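Local coordinates for transthyretin-like protein (Klebsiella pneumoniae subsp. pneumoniae, PDB 3QVA) that probably hydrolyses 5-hydroxyisourate to a ureidoimidazoline carboxylate in purine breakdown, working as a homotetramer of the transthyretin family, at residues V30-E35 against Y63-E68. Sequence-based numbering, arbitrary orientation.
Sequences VSLSRE and YCLTAE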
ATOM      1  N   VAL A  30       8.747 -10.460  15.459  1.00 14.86           N
ATOM      2  CA  VAL A  30       8.856  -9.003  15.387  1.00 14.79           C
ATOM      3  C   VAL A  30       9.636  -8.475  16.590  1.00 15.32           C
ATOM      4  O   VAL A  30       9.266  -8.731  17.743  1.00 15.33           O
ATOM      5  CB  VAL A  30       7.466  -8.308  15.348  1.00 14.53           C
ATOM      6  CG1 VAL A  30       7.624  -6.818  15.061  1.00 14.43           C
ATOM      7  CG2 VAL A  30       6.547  -8.955  14.314  1.00 14.01           C
ATOM      8  N   SER A  31      10.703  -7.725  16.319  1.00 15.87           N
ATOM      9  CA  SER A  31      11.530  -7.159  17.380  1.00 16.53           C
ATOM     10  C   SER A  31      11.392  -5.646  17.491  1.00 16.97           C
ATOM     11  O   SER A  31      11.158  -4.954  16.498  1.00 16.47           O
ATOM     12  CB  SER A  31      13.001  -7.543  17.191  1.00 16.53           C
ATOM     13  OG  SER A  31      13.550  -6.936  16.032  1.00 18.08           O
ATOM     14  N   LEU A  32      11.532  -5.145  18.715  1.00 17.43           N
ATOM     15  CA  LEU A  32      11.551  -3.713  18.964  1.00 18.52           C
ATOM     16  C   LEU A  32      12.917  -3.334  19.509  1.00 19.19           C
ATOM     17  O   LEU A  32      13.423  -3.977  20.429  1.00 18.85           O
ATOM     18  CB  LEU A  32      10.468  -3.308  19.971  1.00 18.37           C
ATOM     19  CG  LEU A  32      10.446  -1.833  20.394  1.00 18.79           C
ATOM     20  CD1 LEU A  32      10.086  -0.931  19.217  1.00 19.42           C
ATOM     21  CD2 LEU A  32       9.478  -1.617  21.557  1.00 18.68           C
ATOM     22  N   SER A  33      13.512  -2.297  18.932  1.00 20.37           N
ATOM     23  CA  SER A  33      14.778  -1.788  19.434  1.00 22.25           C
ATOM     24  C   SER A  33      14.774  -0.270  19.562  1.00 23.39           C
ATOM     25  O   SER A  33      13.963   0.424  18.938  1.00 23.25           O
ATOM     26  CB  SER A  33      15.947  -2.264  18.566  1.00 22.16           C
ATOM     27  OG  SER A  33      15.902  -1.674  17.285  1.00 23.68           O
ATOM     28  N   ARG A  34      15.684   0.230  20.392  1.00 24.85           N
ATOM     29  CA  ARG A  34      15.892   1.656  20.560  1.00 26.74           C
ATOM     30  C   ARG A  34      17.386   1.879  20.727  1.00 27.61           C
ATOM     31  O   ARG A  34      18.009   1.283  21.613  1.00 27.88           O
ATOM     32  CB  ARG A  34      15.137   2.178  21.784  1.00 26.95           C
ATOM     33  CG  ARG A  34      15.220   3.688  21.959  1.00 28.78           C
ATOM     34  CD  ARG A  34      15.280   4.107  23.422  1.00 31.33           C
ATOM     35  NE  ARG A  34      14.041   3.837  24.147  1.00 33.03           N
ATOM     36  CZ  ARG A  34      13.921   2.965  25.146  1.00 33.38           C
ATOM     37  NH1 ARG A  34      14.969   2.263  25.560  1.00 34.54           N
ATOM     38  NH2 ARG A  34      12.748   2.797  25.737  1.00 34.15           N
ATOM     39  N   GLU A  35      17.947   2.720  19.859  1.00 28.66           N
ATOM     40  CA  GLU A  35      19.370   3.071  19.874  1.00 29.57           C
ATOM     41  C   GLU A  35      20.299   1.853  19.958  1.00 30.12           C
ATOM     42  O   GLU A  35      21.230   1.819  20.772  1.00 30.81           O
ATOM     43  CB  GLU A  35      19.663   4.073  21.000  1.00 29.67           C
ATOM     44  N   TYR A  63      12.494   4.655  17.705  1.00 25.82           N
ATOM     45  CA  TYR A  63      12.352   3.206  17.777  1.00 24.16           C
ATOM     46  C   TYR A  63      12.395   2.549  16.409  1.00 23.22           C
ATOM     47  O   TYR A  63      12.207   3.193  15.379  1.00 22.56           O
ATOM     48  CB  TYR A  63      11.037   2.829  18.458  1.00 24.26           C
ATOM     49  CG  TYR A  63      10.955   3.206  19.916  1.00 24.86           C
ATOM     50  CD1 TYR A  63      10.445   4.442  20.305  1.00 25.53           C
ATOM     51  CD2 TYR A  63      11.364   2.316  20.907  1.00 25.56           C
ATOM     52  CE1 TYR A  63      10.358   4.795  21.645  1.00 26.91           C
ATOM     53  CE2 TYR A  63      11.276   2.659  22.255  1.00 26.88           C
ATOM     54  CZ  TYR A  63      10.772   3.899  22.613  1.00 27.28           C
ATOM     55  OH  TYR A  63      10.683   4.244  23.942  1.00 28.63           O
ATOM     56  N   CYS A  64      12.627   1.245  16.427  1.00 21.81           N
ATOM     57  CA  CYS A  64      12.689   0.449  15.227  1.00 21.04           C
ATOM     58  C   CYS A  64      11.928  -0.844  15.485  1.00 19.53           C
ATOM     59  O   CYS A  64      12.288  -1.602  16.390  1.00 18.66           O
ATOM     60  CB  CYS A  64      14.151   0.162  14.900  1.00 21.52           C
ATOM     61  SG  CYS A  64      14.403  -0.794  13.431  1.00 25.89           S
ATOM     62  N   LEU A  65      10.859  -1.073  14.720  1.00 17.71           N
ATOM     63  CA  LEU A  65      10.132  -2.346  14.750  1.00 16.68           C
ATOM     64  C   LEU A  65      10.518  -3.152  13.531  1.00 15.83           C
ATOM     65  O   LEU A  65      10.384  -2.666  12.419  1.00 15.23           O
ATOM     66  CB  LEU A  65       8.620  -2.127  14.696  1.00 16.86           C
ATOM     67  CG  LEU A  65       7.674  -2.226  15.884  1.00 18.26           C
ATOM     68  CD1 LEU A  65       6.248  -2.236  15.332  1.00 17.57           C
ATOM     69  CD2 LEU A  65       7.914  -3.460  16.751  1.00 16.74           C
ATOM     70  N   THR A  66      10.980  -4.382  13.730  1.00 14.63           N
ATOM     71  CA  THR A  66      11.437  -5.191  12.611  1.00 14.13           C
ATOM     72  C   THR A  66      10.704  -6.520  12.543  1.00 13.57           C
ATOM     73  O   THR A  66      10.812  -7.341  13.458  1.00 13.62           O
ATOM     74  CB  THR A  66      12.955  -5.448  12.692  1.00 13.99           C
ATOM     75  OG1 THR A  66      13.643  -4.190  12.772  1.00 14.60           O
ATOM     76  CG2 THR A  66      13.442  -6.223  11.462  1.00 14.88           C
ATOM     77  N   ALA A  67       9.979  -6.731  11.447  1.00 12.67           N
ATOM     78  CA  ALA A  67       9.263  -7.986  11.229  1.00 12.11           C
ATOM     79  C   ALA A  67      10.093  -8.887  10.334  1.00 11.83           C
ATOM     80  O   ALA A  67      10.557  -8.470   9.276  1.00 11.44           O
ATOM     81  CB  ALA A  67       7.886  -7.729  10.614  1.00 11.98           C
ATOM     82  N   GLU A  68      10.298 -10.128  10.768  1.00 11.96           N
ATOM     83  CA  GLU A  68      11.133 -11.049  10.022  1.00 12.23           C
ATOM     84  C   GLU A  68      10.302 -11.727   8.935  1.00 12.11           C
ATOM     85  O   GLU A  68       9.992 -12.916   8.999  1.00 12.40           O
ATOM     86  CB  GLU A  68      11.787 -12.056  10.974  1.00 12.60           C
ATOM     87  CG  GLU A  68      12.769 -11.388  11.939  1.00 14.60           C
ATOM     88  CD  GLU A  68      14.004 -10.856  11.234  1.00 17.64           C
ATOM     89  OE1 GLU A  68      14.476 -11.523  10.295  1.00 19.60           O
ATOM     90  OE2 GLU A  68      14.505  -9.773  11.618  1.00 19.58           O
TER
HETATM   91  O   HOH W   1      13.774  -3.868  15.625  1.00 20.70           O
HETATM   92  O   HOH W   2      13.604  -8.857  14.136  1.00 24.05           O
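The carbonyl oxygen of Ser31 is gripped by two donors: Thr66 N at 2.8 Å and a water that also donates to Cys64 O. In return Ser31 N bonds to Thr66 O, and Ser33 and Cys64 exchange the same pair of backbone bonds, giving a regular antiparallel ladder. Its oxygens also receive CA-H contacts from residues between the rungs, such as Leu65 CA on Ser31 O at 3.3 Å.

Ser31, Ser33, Cys64 and Thr66 point to the partly exposed face, where the short hydroxyl side chains of Ser31 and Thr66 can bind water close to the backbone. The first water also bonds to Thr66 OG1 at 2.9 Å. A second water accepts from Ser31 OG at 2.7 Å and donates to Thr66 O and Glu68 OE2, linking the carboxylate, salt-bridged through OE1 to Arg84, to the ladder.

Val30, Leu32, Leu65 and Ala67 are buried on the opposite face, where apolar groups can pack between the two sheets. Leu65 CD2 rests on Val30 CG1 at 3.8 Å and also touches Leu32 CB, while the small Ala67 meets Val30 CG2. Leu32 CD1 approaches the Tyr63 ring obliquely. Arg34 runs beside that tyrosine, pointing the same way: CG, anti to the backbone N (chi1 -175°), lies over one ring face, offset toward the rim; the chain then bends, and NH2 donates to Tyr63 OH at 3.1 Å. That hydroxyl also bonds to Pro59 O.

These are the central strands of a four-stranded sheet in the transthyretin-like beta sandwich: strand 37-43 flanks 29-34, strand 82-90 flanks 62-67, and Leu12 and Ile16 of strand 12-18, from the other sheet, pack against the apolar face.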